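Local coordinates for spore germination protein GerM (Bacillus subtilis subsp. subtilis str. 168, PDB 6GZB), which is of unknown molecular function but affects both sporulation and germination and carries two GerMN domains in tandem, at residues Asp265-Leu270 against Val305-Val310. Residues are numbered along the deposited sequence; the frame is centred on the assembly and turned at random.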
ATOM      1  N   ASP A 265      10.245 -16.574  12.794  1.00 51.03           N
ATOM      2  CA  ASP A 265       9.819 -17.183  11.540  1.00 60.64           C
ATOM      3  C   ASP A 265       8.769 -16.340  10.820  1.00 63.20           C
ATOM      4  O   ASP A 265       7.857 -16.878  10.203  1.00 51.94           O
ATOM      5  CB  ASP A 265       9.266 -18.586  11.797  1.00 68.16           C
ATOM      6  CG  ASP A 265      10.191 -19.673  11.295  1.00 89.15           C
ATOM      7  OD1 ASP A 265      10.206 -19.910  10.067  1.00104.93           O
ATOM      8  OD2 ASP A 265      10.913 -20.273  12.119  1.00 86.88           O
ATOM      9  N   GLY A 266       8.913 -15.018  10.889  1.00 53.26           N
ATOM     10  CA  GLY A 266       8.033 -14.110  10.158  1.00 54.24           C
ATOM     11  C   GLY A 266       6.746 -13.798  10.899  1.00 52.38           C
ATOM     12  O   GLY A 266       5.861 -13.126  10.368  1.00 44.38           O
ATOM     13  N   ARG A 267       6.626 -14.318  12.116  1.00 46.52           N
ATOM     14  CA  ARG A 267       5.439 -14.097  12.928  1.00 44.21           C
ATOM     15  C   ARG A 267       5.765 -13.086  13.997  1.00 46.33           C
ATOM     16  O   ARG A 267       6.640 -13.308  14.823  1.00 43.38           O
ATOM     17  CB  ARG A 267       4.946 -15.402  13.559  1.00 50.44           C
ATOM     18  CG  ARG A 267       4.652 -16.482  12.524  1.00 74.58           C
ATOM     19  CD  ARG A 267       3.877 -17.663  13.083  1.00 78.99           C
ATOM     20  NE  ARG A 267       4.256 -18.899  12.402  1.00 95.35           N
ATOM     21  CZ  ARG A 267       3.552 -20.027  12.436  1.00101.67           C
ATOM     22  NH1 ARG A 267       2.418 -20.093  13.121  1.00 96.86           N
ATOM     23  NH2 ARG A 267       3.990 -21.096  11.785  1.00101.58           N
ATOM     24  N   VAL A 268       5.066 -11.959  13.967  1.00 41.08           N
ATOM     25  CA  VAL A 268       5.245 -10.930  14.973  1.00 34.66           C
ATOM     26  C   VAL A 268       4.210 -11.098  16.065  1.00 42.34           C
ATOM     27  O   VAL A 268       3.023 -11.289  15.787  1.00 47.91           O
ATOM     28  CB  VAL A 268       5.105  -9.526  14.354  1.00 31.35           C
ATOM     29  CG1 VAL A 268       5.179  -8.450  15.427  1.00 28.87           C
ATOM     30  CG2 VAL A 268       6.178  -9.320  13.290  1.00 37.82           C
ATOM     31  N   THR A 269       4.654 -10.967  17.308  1.00 40.35           N
ATOM     32  CA  THR A 269       3.747 -10.968  18.440  1.00 36.79           C
ATOM     33  C   THR A 269       3.716  -9.608  19.110  1.00 39.87           C
ATOM     34  O   THR A 269       4.749  -9.093  19.534  1.00 45.46           O
ATOM     35  CB  THR A 269       4.157 -12.032  19.472  1.00 40.84           C
ATOM     36  OG1 THR A 269       4.061 -13.325  18.870  1.00 42.25           O
ATOM     37  CG2 THR A 269       3.246 -11.983  20.689  1.00 44.66           C
ATOM     38  N   LEU A 270       2.525  -9.020  19.170  1.00 36.29           N
ATOM     39  CA  LEU A 270       2.337  -7.730  19.806  1.00 32.41           C
ATOM     40  C   LEU A 270       1.597  -7.896  21.120  1.00 41.17           C
ATOM     41  O   LEU A 270       0.656  -8.682  21.229  1.00 43.25           O
ATOM     42  CB  LEU A 270       1.533  -6.792  18.894  1.00 36.68           C
ATOM     43  CG  LEU A 270       2.066  -6.567  17.480  1.00 42.76           C
ATOM     44  CD1 LEU A 270       1.079  -5.736  16.673  1.00 34.71           C
ATOM     45  CD2 LEU A 270       3.425  -5.886  17.528  1.00 42.07           C
ATOM     46  N   VAL A 305       8.009 -10.077   7.495  1.00 46.10           N
ATOM     47  CA  VAL A 305       6.861 -10.207   8.356  1.00 39.65           C
ATOM     48  C   VAL A 305       5.754 -10.845   7.552  1.00 38.61           C
ATOM     49  O   VAL A 305       5.358 -10.322   6.552  1.00 39.67           O
ATOM     50  CB  VAL A 305       6.404  -8.872   8.913  1.00 39.81           C
ATOM     51  CG1 VAL A 305       5.118  -9.031   9.682  1.00 35.04           C
ATOM     52  CG2 VAL A 305       7.464  -8.252   9.772  1.00 35.56           C
ATOM     53  N   LYS A 306       5.266 -11.984   8.005  1.00 39.27           N
ATOM     54  CA  LYS A 306       4.218 -12.712   7.291  1.00 36.61           C
ATOM     55  C   LYS A 306       2.902 -12.755   8.057  1.00 33.26           C
ATOM     56  O   LYS A 306       1.834 -12.903   7.459  1.00 37.28           O
ATOM     57  CB  LYS A 306       4.686 -14.132   6.976  1.00 50.07           C
ATOM     58  CG  LYS A 306       5.941 -14.190   6.111  1.00 68.68           C
ATOM     59  CD  LYS A 306       5.747 -13.480   4.775  1.00 92.04           C
ATOM     60  CE  LYS A 306       6.831 -13.840   3.765  1.00 82.87           C
ATOM     61  NZ  LYS A 306       7.089 -12.732   2.801  1.00 69.53           N
ATOM     62  N   SER A 307       2.965 -12.598   9.375  1.00 35.36           N
ATOM     63  CA  SER A 307       1.763 -12.695  10.196  1.00 31.34           C
ATOM     64  C   SER A 307       1.940 -11.983  11.526  1.00 30.64           C
ATOM     65  O   SER A 307       3.059 -11.700  11.948  1.00 36.99           O
ATOM     66  CB  SER A 307       1.407 -14.166  10.439  1.00 38.56           C
ATOM     67  OG  SER A 307       2.359 -14.787  11.288  1.00 36.87           O
ATOM     68  N   VAL A 308       0.823 -11.688  12.178  1.00 29.77           N
ATOM     69  CA  VAL A 308       0.826 -10.918  13.415  1.00 30.06           C
ATOM     70  C   VAL A 308      -0.117 -11.560  14.421  1.00 32.31           C
ATOM     71  O   VAL A 308      -1.290 -11.782  14.124  1.00 33.65           O
ATOM     72  CB  VAL A 308       0.347  -9.473  13.180  1.00 29.27           C
ATOM     73  CG1 VAL A 308       0.485  -8.644  14.453  1.00 26.75           C
ATOM     74  CG2 VAL A 308       1.094  -8.850  12.017  1.00 31.94           C
ATOM     75  N   SER A 309       0.406 -11.864  15.606  1.00 32.96           N
ATOM     76  CA  SER A 309      -0.409 -12.323  16.724  1.00 35.20           C
ATOM     77  C   SER A 309      -0.540 -11.193  17.710  1.00 38.35           C
ATOM     78  O   SER A 309       0.424 -10.456  17.956  1.00 40.98           O
ATOM     79  CB  SER A 309       0.250 -13.521  17.420  1.00 36.64           C
ATOM     80  OG  SER A 309       0.450 -14.588  16.512  1.00 38.88           O
ATOM     81  N   VAL A 310      -1.730 -11.051  18.281  1.00 35.57           N
ATOM     82  CA  VAL A 310      -2.006  -9.929  19.163  1.00 32.82           C
ATOM     83  C   VAL A 310      -2.422 -10.403  20.542  1.00 36.15           C
ATOM     84  O   VAL A 310      -3.185 -11.353  20.678  1.00 48.10           O
ATOM     85  CB  VAL A 310      -3.084  -8.998  18.577  1.00 37.19           C
ATOM     86  CG1 VAL A 310      -2.582  -8.353  17.282  1.00 38.97           C
ATOM     87  CG2 VAL A 310      -4.376  -9.768  18.336  1.00 42.69           C
TER
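V268 and L270 pack against V305 and V308 on the buried side of this parallel strand pair, V305 lying just ahead of strand 307-310. V268 CG2, anti to the carbonyl carbon, meets V305 CG1 at 3.8 Å. L270 CG stands anti to its carbonyl carbon (chi1 -55°), and CD1 beyond it settles against V308 CG1 at 3.7 Å. The opposite face is more polar. There S307 OG makes a close, buried contact with the aliphatic stem of R267, 3.1 Å from CG, before the arginine chain leads away to the exposed side; the looser part is T269 and S309, both partly exposed, whose side chains come no closer than T269 OG1 to S309 CB, 4.1 Å. The backbones join R267-L270 to S307-V310 in register. V268 uses both its polar atoms, N to S307 O and O to S309 N, and L270 N continues the pattern to S309 O (2.8 Å, 174° at the hydrogen). G266 O accepts from K306 N in the carbonyl plane at 2.7 Å and S307 N at 3.1 Å, so one carbonyl bridges two successive amides just where the parallel pairing begins. This central pair of a four-stranded mixed sheet in the second GerMN domain is flanked by strands 262-264 and 330-331; its apolar face rests on helices 229-239 and 289-299, and P329 meets R267, S307 and S309.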